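Local coordinates for protein acetone carboxylase alpha subunit (Xanthobacter autotrophicus Py2, PDB 5M45) that forms the hydantoinase B/oxoprolinase-family subunit of a carboxylase built from alpha, beta and gamma chains, at residues T38-A42 with V268-R272; N96-L102 with F263-V268; R715-A720 with L744-I749. One frame throughout, in Å; residues are numbered along the deposited sequence.

Overall arrangement
Helix 257-282 serves two contacts at once, an example of one helix packing against segments distant in sequence. Contacts 1 and 2 have centres about 10 Å apart, share Val268, and are nested along the chain, contact 2 lying inside the loop that contact 1 closes. They meet at the hydroxyl of Tyr41, where Tyr41 OH lies 2.6 Å from Asp100 OD2 and 3.1 Å from Asn96 ND2, both probable hydrogen bonds. This junction borders the pocket holding 3,6,9,12,15-pentaoxaheptadecan-1-ol, about 4 Å from the Asp100 side chain and 7 Å from that of Tyr41. Contact 3 follows later in sequence, its centre about 44 and 46 Å from those of contacts 1 and 2, with its helix 712-724 touching the gamma subunit.

Contact 1. Residues T38-A42 with V268-R272; sequences TGRYA and VEHGR
A loop-to-helix contact joins residues 38-42, where the chain leaves helix 24-38, to residues 268-272 within helix 257-282. Thr38 (chi1 p) closes an ST turn, its OG1 accepting from Arg40 N at 3.0 Å, and Gly39, the first residue past the helix, takes positive phi (75/4). Arg40 and Tyr41 are then extended (-117/144 and -56/128), bringing Tyr41 CA to 5.1 Å from Glu269 CA, the closest CA pair. Tyr41 N donates to Glu269 OE1 at 2.8 Å. The carboxylate (t, p) is held in a two-pronged salt bridge one helical turn on: Arg272 NE to Glu269 OE1 is 2.9 Å and Arg272 NH2 to Glu269 OE2 2.8 Å. Gly39 O lies over the guanidinium face, 3.6 Å from Arg272 CZ. A water links Arg40 NH2 (2.7 Å) to Glu269 OE2 (2.6 Å). Next to this polar cluster Tyr41 (chi1 t) packs a ring face on Val268, whose CG1 makes a CH-pi contact 3.6 Å from the ring centroid. The Tyr41 hydroxyl hydrogen-bonds Asp100 and Asn96, and its ring meets Tyr376 of the ligand pocket. A buried main-chain NH-carboxylate bond thus ties this loop to helix 257-282, with Tyr41 wedged between that helix, helix 24-38 and the turn after strand 90-95.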
loop_
_atom_site.group_PDB
_atom_site.type_symbol
_atom_site.label_atom_id
_atom_site.label_comp_id
_atom_site.label_asym_id
_atom_site.label_seq_id
_atom_site.Cartn_x
_atom_site.Cartn_y
_atom_site.Cartn_z
ATOM N N THR A 38 4.891 42.689 7.484
ATOM C CA THR A 38 4.149 43.487 8.453
ATOM C C THR A 38 4.011 42.863 9.845
ATOM O O THR A 38 3.647 43.552 10.772
ATOM C CB THR A 38 2.711 43.771 7.954
ATOM O OG1 THR A 38 1.932 42.561 7.991
ATOM C CG2 THR A 38 2.701 44.385 6.527
ATOM N N GLY A 39 4.218 41.560 9.992
ATOM C CA GLY A 39 3.884 40.889 11.236
ATOM C C GLY A 39 2.398 40.652 11.486
ATOM O O GLY A 39 2.046 40.131 12.532
ATOM N N ARG A 40 1.522 40.993 10.539
ATOM C CA ARG A 40 0.084 40.714 10.661
ATOM C C ARG A 40 -0.359 39.761 9.564
ATOM O O ARG A 40 0.147 39.868 8.458
ATOM C CB ARG A 40 -0.692 42.012 10.547
ATOM C CG ARG A 40 -0.438 42.903 11.758
ATOM C CD ARG A 40 -0.370 44.317 11.359
ATOM N NE ARG A 40 0.027 45.196 12.451
ATOM C CZ ARG A 40 -0.767 45.631 13.436
ATOM N NH1 ARG A 40 -0.240 46.466 14.328
ATOM N NH2 ARG A 40 -2.062 45.258 13.564
ATOM N N TYR A 41 -1.286 38.850 9.849
ATOM C CA TYR A 41 -1.736 37.920 8.802
ATOM C C TYR A 41 -2.267 38.687 7.560
ATOM O O TYR A 41 -3.096 39.596 7.680
ATOM C CB TYR A 41 -2.808 36.945 9.299
ATOM C CG TYR A 41 -3.329 36.024 8.203
ATOM C CD1 TYR A 41 -2.574 34.922 7.774
ATOM C CD2 TYR A 41 -4.527 36.278 7.542
ATOM C CE1 TYR A 41 -3.030 34.097 6.749
ATOM C CE2 TYR A 41 -4.990 35.443 6.531
ATOM C CZ TYR A 41 -4.252 34.356 6.147
ATOM O OH TYR A 41 -4.716 33.518 5.161
ATOM N N ALA A 42 -1.732 38.320 6.395
ATOM C CA ALA A 42 -2.128 38.899 5.114
ATOM C C ALA A 42 -1.872 40.423 4.985
ATOM O O ALA A 42 -2.458 41.071 4.104
ATOM C CB ALA A 42 -3.597 38.598 4.837
ATOM N N VAL A 268 -8.760 35.189 10.502
ATOM C CA VAL A 268 -7.463 34.630 10.824
ATOM C C VAL A 268 -6.625 35.647 11.623
ATOM O O VAL A 268 -6.062 35.323 12.708
ATOM C CB VAL A 268 -6.708 34.177 9.531
ATOM C CG1 VAL A 268 -5.388 33.499 9.897
ATOM C CG2 VAL A 268 -7.541 33.237 8.669
ATOM N N GLU A 269 -6.540 36.877 11.130
ATOM C CA GLU A 269 -5.790 37.925 11.861
ATOM C C GLU A 269 -6.416 38.198 13.249
ATOM O O GLU A 269 -5.698 38.428 14.220
ATOM C CB GLU A 269 -5.678 39.220 11.035
ATOM C CG GLU A 269 -5.135 40.459 11.754
ATOM C CD GLU A 269 -3.725 40.322 12.328
ATOM O OE1 GLU A 269 -3.013 39.313 12.047
ATOM O OE2 GLU A 269 -3.313 41.271 13.078
ATOM N N HIS A 270 -7.745 38.158 13.326
ATOM C CA HIS A 270 -8.455 38.276 14.624
ATOM C C HIS A 270 -7.974 37.180 15.619
ATOM O O HIS A 270 -7.723 37.446 16.806
ATOM C CB HIS A 270 -9.958 38.193 14.349
ATOM C CG HIS A 270 -10.842 38.429 15.539
ATOM N ND1 HIS A 270 -12.212 38.325 15.453
ATOM C CD2 HIS A 270 -10.572 38.744 16.825
ATOM C CE1 HIS A 270 -12.748 38.588 16.627
ATOM N NE2 HIS A 270 -11.782 38.846 17.478
ATOM N N GLY A 271 -7.867 35.951 15.129
ATOM C CA GLY A 271 -7.230 34.843 15.882
ATOM C C GLY A 271 -5.835 35.107 16.412
ATOM O O GLY A 271 -5.545 34.809 17.572
ATOM N N ARG A 272 -4.958 35.639 15.556
ATOM C CA ARG A 272 -3.584 36.006 15.977
ATOM C C ARG A 272 -3.612 37.068 17.076
ATOM O O ARG A 272 -2.931 36.923 18.099
ATOM C CB ARG A 272 -2.726 36.496 14.803
ATOM C CG ARG A 272 -1.231 36.657 15.131
ATOM C CD ARG A 272 -0.462 37.439 14.085
ATOM N NE ARG A 272 -0.946 38.808 14.044
ATOM C CZ ARG A 272 -0.618 39.770 14.912
ATOM N NH1 ARG A 272 0.271 39.548 15.896
ATOM N NH2 ARG A 272 -1.159 40.981 14.796
HETATM O O HOH W 1 -4.173 43.724 12.745
#

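Contact 2. Residues N96-L102 with F263-V268; sequences NAAGDSL and FAYEAV
Asn96 begins a type I turn running to Gly99 (80/13), closed by Gly99 N to Asn96 O at 3.0 Å. With chi1 p, the Asn96 side chain bonds both its own turn and the helix: OD1 accepts from Asp100 N at 3.2 Å, while ND2 donates to Ala264 O at 3.1 Å. Asn96 CA lies 5.6 Å from Ala264 CA, and Leu102 CA 5.8 Å from Ala267 CA. Helix 257-282 is kinked here, Val268 N making only a weak bond to Tyr265 O, consistent with Ala264 O being open to the Asn96 amide. Asn96 CB lies over one face of the Tyr265 ring. A water lies 3.0 Å from both Ala97 N and Tyr265 OH, which also bonds His27. Asp100 turns its carboxylate to Tyr41 and Lys120, beside the ligand pocket. Ser101 O meets Val268 CG2 at 3.6 Å, and Leu102 (m, p) reaches the Phe263 ring edge, CD2 to CD2 4.0 Å. This beta hairpin turn between strands 90-95 and 101-104 thus rests on helix 257-282, with helix 24-38 against Ala98 and Tyr265 and helix 54-75 against Phe263.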
loop_
_atom_site.group_PDB
_atom_site.type_symbol
_atom_site.label_atom_id
_atom_site.label_comp_id
_atom_site.label_asym_id
_atom_site.label_seq_id
_atom_site.Cartn_x
_atom_site.Cartn_y
_atom_site.Cartn_z
ATOM N N ASN A 96 -10.044 29.375 3.894
ATOM C CA ASN A 96 -9.952 30.364 2.813
ATOM C C ASN A 96 -9.143 29.780 1.614
ATOM O O ASN A 96 -8.635 28.678 1.695
ATOM C CB ASN A 96 -9.433 31.726 3.345
ATOM C CG ASN A 96 -7.963 31.724 3.736
ATOM O OD1 ASN A 96 -7.142 30.950 3.228
ATOM N ND2 ASN A 96 -7.613 32.653 4.645
ATOM N N ALA A 97 -9.081 30.506 0.497
ATOM C CA ALA A 97 -8.447 30.018 -0.733
ATOM C C ALA A 97 -6.987 29.630 -0.563
ATOM O O ALA A 97 -6.501 28.719 -1.254
ATOM C CB ALA A 97 -8.599 31.023 -1.850
ATOM N N ALA A 98 -6.288 30.284 0.366
ATOM C CA ALA A 98 -4.871 29.991 0.649
ATOM C C ALA A 98 -4.643 28.787 1.565
ATOM O O ALA A 98 -3.490 28.504 1.925
ATOM C CB ALA A 98 -4.184 31.227 1.235
ATOM N N GLY A 99 -5.708 28.092 1.967
ATOM C CA GLY A 99 -5.605 26.953 2.889
ATOM C C GLY A 99 -5.474 27.260 4.384
ATOM O O GLY A 99 -5.139 26.376 5.164
ATOM N N ASP A 100 -5.717 28.508 4.788
ATOM C CA ASP A 100 -5.767 28.866 6.198
ATOM C C ASP A 100 -7.191 28.717 6.773
ATOM O O ASP A 100 -8.148 29.170 6.167
ATOM C CB ASP A 100 -5.271 30.293 6.383
ATOM C CG ASP A 100 -3.793 30.440 6.007
ATOM O OD1 ASP A 100 -2.976 29.728 6.668
ATOM O OD2 ASP A 100 -3.454 31.258 5.130
ATOM N N SER A 101 -7.316 28.093 7.943
ATOM C CA SER A 101 -8.633 27.831 8.547
ATOM C C SER A 101 -9.226 29.104 9.120
ATOM O O SER A 101 -8.485 29.930 9.690
ATOM C CB SER A 101 -8.550 26.757 9.644
ATOM O OG SER A 101 -7.760 27.202 10.737
ATOM N N LEU A 102 -10.534 29.276 8.927
ATOM C CA LEU A 102 -11.324 30.369 9.502
ATOM C C LEU A 102 -12.103 29.943 10.761
ATOM O O LEU A 102 -12.210 30.702 11.700
ATOM C CB LEU A 102 -12.457 30.789 8.549
ATOM C CG LEU A 102 -12.578 31.389 7.203
ATOM C CD1 LEU A 102 -11.986 30.575 6.090
ATOM C CD2 LEU A 102 -14.085 31.586 6.961
ATOM N N PHE A 263 -14.317 38.567 5.542
ATOM C CA PHE A 263 -14.314 37.704 6.726
ATOM C C PHE A 263 -13.294 36.569 6.612
ATOM O O PHE A 263 -12.623 36.211 7.606
ATOM C CB PHE A 263 -15.707 37.105 6.942
ATOM C CG PHE A 263 -15.852 36.330 8.214
ATOM C CD1 PHE A 263 -16.086 36.974 9.431
ATOM C CD2 PHE A 263 -15.781 34.934 8.210
ATOM C CE1 PHE A 263 -16.250 36.240 10.624
ATOM C CE2 PHE A 263 -15.955 34.209 9.386
ATOM C CZ PHE A 263 -16.189 34.854 10.590
ATOM N N ALA A 264 -13.179 36.002 5.404
ATOM C CA ALA A 264 -12.338 34.845 5.176
ATOM C C ALA A 264 -10.830 35.081 5.471
ATOM O O ALA A 264 -10.125 34.091 5.708
ATOM C CB ALA A 264 -12.528 34.315 3.768
ATOM N N TYR A 265 -10.369 36.339 5.474
ATOM C CA TYR A 265 -9.003 36.696 5.887
ATOM C C TYR A 265 -8.941 37.428 7.235
ATOM O O TYR A 265 -8.040 37.156 8.051
ATOM C CB TYR A 265 -8.262 37.446 4.746
ATOM C CG TYR A 265 -8.279 36.627 3.484
ATOM C CD1 TYR A 265 -9.364 36.676 2.629
ATOM C CD2 TYR A 265 -7.256 35.748 3.179
ATOM C CE1 TYR A 265 -9.431 35.894 1.476
ATOM C CE2 TYR A 265 -7.306 34.954 2.030
ATOM C CZ TYR A 265 -8.396 35.051 1.184
ATOM O OH TYR A 265 -8.476 34.269 0.054
ATOM N N GLU A 266 -9.912 38.302 7.513
ATOM C CA GLU A 266 -9.955 39.015 8.792
ATOM C C GLU A 266 -10.070 38.051 9.986
ATOM O O GLU A 266 -9.458 38.308 11.026
ATOM C CB GLU A 266 -11.084 40.047 8.853
ATOM C CG GLU A 266 -10.937 41.238 7.894
ATOM C CD GLU A 266 -11.995 42.324 8.094
ATOM O OE1 GLU A 266 -12.571 42.422 9.225
ATOM O OE2 GLU A 266 -12.258 43.097 7.097
ATOM N N ALA A 267 -10.836 36.955 9.836
ATOM C CA ALA A 267 -11.047 36.007 10.950
ATOM C C ALA A 267 -9.710 35.375 11.425
ATOM O O ALA A 267 -9.533 35.126 12.616
ATOM C CB ALA A 267 -12.075 34.924 10.585
ATOM N N VAL A 268 -8.760 35.189 10.502
ATOM C CA VAL A 268 -7.463 34.630 10.824
ATOM C C VAL A 268 -6.625 35.647 11.623
ATOM O O VAL A 268 -6.062 35.323 12.708
ATOM C CB VAL A 268 -6.708 34.177 9.531
ATOM C CG1 VAL A 268 -5.388 33.499 9.897
ATOM C CG2 VAL A 268 -7.541 33.237 8.669
HETATM O O HOH W 2 -11.009 32.810 0.482
#

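Contact 3. Residues R715-A720 with L744-I749; sequences RQMFAA and LPEEEI
Ala719 presses its methyl group onto the 744-749 backbone, CB lying 3.3 Å from Leu744 O and 3.8 Å from Glu746 CA; the small side chain allows a close approach, with Ala719 CA and Glu746 CA 5.3 Å apart. Residues 715-720 belong to helix 712-724, whereas the facing chain is irregular at Leu744 (-131/68), polyproline-like at Pro745, and then makes a 3-10 turn from Glu746. Leu744 (t, p) sets CD2 3.7 Å from Arg715 O and 3.8 Å from Phe718 CB. Farther along the segment, Ile749 (m, t) lays CD1 3.5 Å from Gln716 N. At one margin Gln716 NE2 donates to Glu746 OE2 at 3.0 Å; Glu746 also forms salt bridges with Lys723 and Arg339. Waters join Arg715 NH1 (2.7 Å) to Ile749 O (2.8 Å), and Ala719 O (2.7 Å) to Leu744 O (3.0 Å). Arg715 NE bonds Ala710 O, and Arg715 packs on an aromatic side chain of the gamma subunit. An apolar centre of Leu744, Ala719 and Ile749, bordered by charged and water-linked groups, thus joins the loop after helix 726-735 to helix 712-724.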
loop_
_atom_site.group_PDB
_atom_site.type_symbol
_atom_site.label_atom_id
_atom_site.label_comp_id
_atom_site.label_asym_id
_atom_site.label_seq_id
_atom_site.Cartn_x
_atom_site.Cartn_y
_atom_site.Cartn_z
ATOM N N ARG A 715 22.681 5.637 26.657
ATOM C CA ARG A 715 23.800 6.129 25.827
ATOM C C ARG A 715 23.396 6.429 24.382
ATOM O O ARG A 715 23.870 7.417 23.824
ATOM C CB ARG A 715 24.960 5.163 25.879
ATOM C CG ARG A 715 25.585 5.168 27.265
ATOM C CD ARG A 715 26.795 4.290 27.339
ATOM N NE ARG A 715 26.344 2.947 27.676
ATOM C CZ ARG A 715 26.705 1.842 27.063
ATOM N NH1 ARG A 715 27.565 1.841 26.058
ATOM N NH2 ARG A 715 26.201 0.711 27.492
ATOM N N GLN A 716 22.557 5.596 23.779
ATOM C CA GLN A 716 22.102 5.866 22.407
ATOM C C GLN A 716 21.318 7.183 22.338
ATOM O O GLN A 716 21.533 7.966 21.393
ATOM C CB GLN A 716 21.244 4.714 21.863
ATOM C CG GLN A 716 20.953 4.800 20.378
ATOM C CD GLN A 716 19.832 5.797 20.041
ATOM O OE1 GLN A 716 18.933 6.045 20.851
ATOM N NE2 GLN A 716 19.891 6.363 18.836
ATOM N N MET A 717 20.455 7.434 23.319
ATOM C CA MET A 717 19.673 8.691 23.379
ATOM C C MET A 717 20.567 9.953 23.400
ATOM O O MET A 717 20.385 10.861 22.563
ATOM C CB MET A 717 18.724 8.677 24.580
ATOM C CG MET A 717 17.792 9.872 24.677
ATOM S SD MET A 717 17.088 10.127 26.337
ATOM C CE MET A 717 18.473 10.946 27.193
ATOM N N PHE A 718 21.530 9.988 24.312
ATOM C CA PHE A 718 22.499 11.107 24.346
ATOM C C PHE A 718 23.333 11.191 23.066
ATOM O O PHE A 718 23.447 12.281 22.486
ATOM C CB PHE A 718 23.402 11.048 25.596
ATOM C CG PHE A 718 22.677 11.418 26.882
ATOM C CD1 PHE A 718 22.226 12.723 27.097
ATOM C CD2 PHE A 718 22.421 10.466 27.861
ATOM C CE1 PHE A 718 21.581 13.062 28.275
ATOM C CE2 PHE A 718 21.741 10.794 29.027
ATOM C CZ PHE A 718 21.344 12.108 29.239
ATOM N N ALA A 719 23.845 10.067 22.548
ATOM C CA ALA A 719 24.694 10.150 21.355
ATOM C C ALA A 719 23.958 10.727 20.149
ATOM O O ALA A 719 24.516 11.563 19.426
ATOM C CB ALA A 719 25.310 8.818 21.010
ATOM N N ALA A 720 22.726 10.278 19.928
ATOM C CA ALA A 720 21.933 10.752 18.783
ATOM C C ALA A 720 21.525 12.244 18.959
ATOM O O ALA A 720 21.588 13.027 18.000
ATOM C CB ALA A 720 20.697 9.882 18.595
ATOM N N LEU A 744 31.257 10.504 22.996
ATOM C CA LEU A 744 30.184 9.498 22.989
ATOM C C LEU A 744 29.665 9.212 21.559
ATOM O O LEU A 744 28.502 9.560 21.219
ATOM C CB LEU A 744 29.071 9.922 23.948
ATOM C CG LEU A 744 28.098 8.804 24.362
ATOM C CD1 LEU A 744 28.716 7.791 25.352
ATOM C CD2 LEU A 744 26.815 9.439 24.895
ATOM N N PRO A 745 30.511 8.599 20.719
ATOM C CA PRO A 745 30.020 8.234 19.373
ATOM C C PRO A 745 29.015 7.068 19.440
ATOM O O PRO A 745 29.210 6.088 20.171
ATOM C CB PRO A 745 31.292 7.823 18.628
ATOM C CG PRO A 745 32.243 7.371 19.688
ATOM C CD PRO A 745 31.916 8.183 20.935
ATOM N N GLU A 746 27.952 7.183 18.670
ATOM C CA GLU A 746 26.887 6.181 18.698
ATOM C C GLU A 746 27.372 4.788 18.280
ATOM O O GLU A 746 26.878 3.783 18.780
ATOM C CB GLU A 746 25.714 6.611 17.804
ATOM C CG GLU A 746 24.393 5.889 18.110
ATOM C CD GLU A 746 23.224 6.402 17.291
ATOM O OE1 GLU A 746 23.307 7.535 16.756
ATOM O OE2 GLU A 746 22.218 5.675 17.141
ATOM N N GLU A 747 28.350 4.755 17.382
ATOM C CA GLU A 747 28.891 3.494 16.848
ATOM C C GLU A 747 29.617 2.666 17.894
ATOM O O GLU A 747 29.784 1.486 17.680
ATOM C CB GLU A 747 29.863 3.730 15.686
ATOM C CG GLU A 747 29.249 4.380 14.455
ATOM C CD GLU A 747 29.163 5.925 14.524
ATOM O OE1 GLU A 747 29.522 6.590 15.551
ATOM O OE2 GLU A 747 28.671 6.471 13.515
ATOM N N GLU A 748 30.061 3.247 18.999
ATOM C CA GLU A 748 30.808 2.463 19.981
ATOM C C GLU A 748 29.905 1.748 20.981
ATOM O O GLU A 748 30.393 0.977 21.786
ATOM C CB GLU A 748 31.866 3.338 20.703
ATOM C CG GLU A 748 33.100 3.633 19.832
ATOM C CD GLU A 748 34.156 4.528 20.531
ATOM O OE1 GLU A 748 35.152 4.871 19.859
ATOM O OE2 GLU A 748 33.955 4.918 21.719
ATOM N N ILE A 749 28.601 1.967 20.917
ATOM C CA ILE A 749 27.686 1.391 21.918
ATOM C C ILE A 749 27.467 -0.133 21.704
ATOM O O ILE A 749 27.274 -0.860 22.661
ATOM C CB ILE A 749 26.346 2.179 21.956
ATOM C CG1 ILE A 749 26.613 3.645 22.355
ATOM C CG2 ILE A 749 25.325 1.551 22.919
ATOM C CD1 ILE A 749 25.453 4.586 22.034
HETATM O O HOH W 3 27.598 -0.782 25.439
HETATM O O HOH W 4 27.201 11.593 19.420
#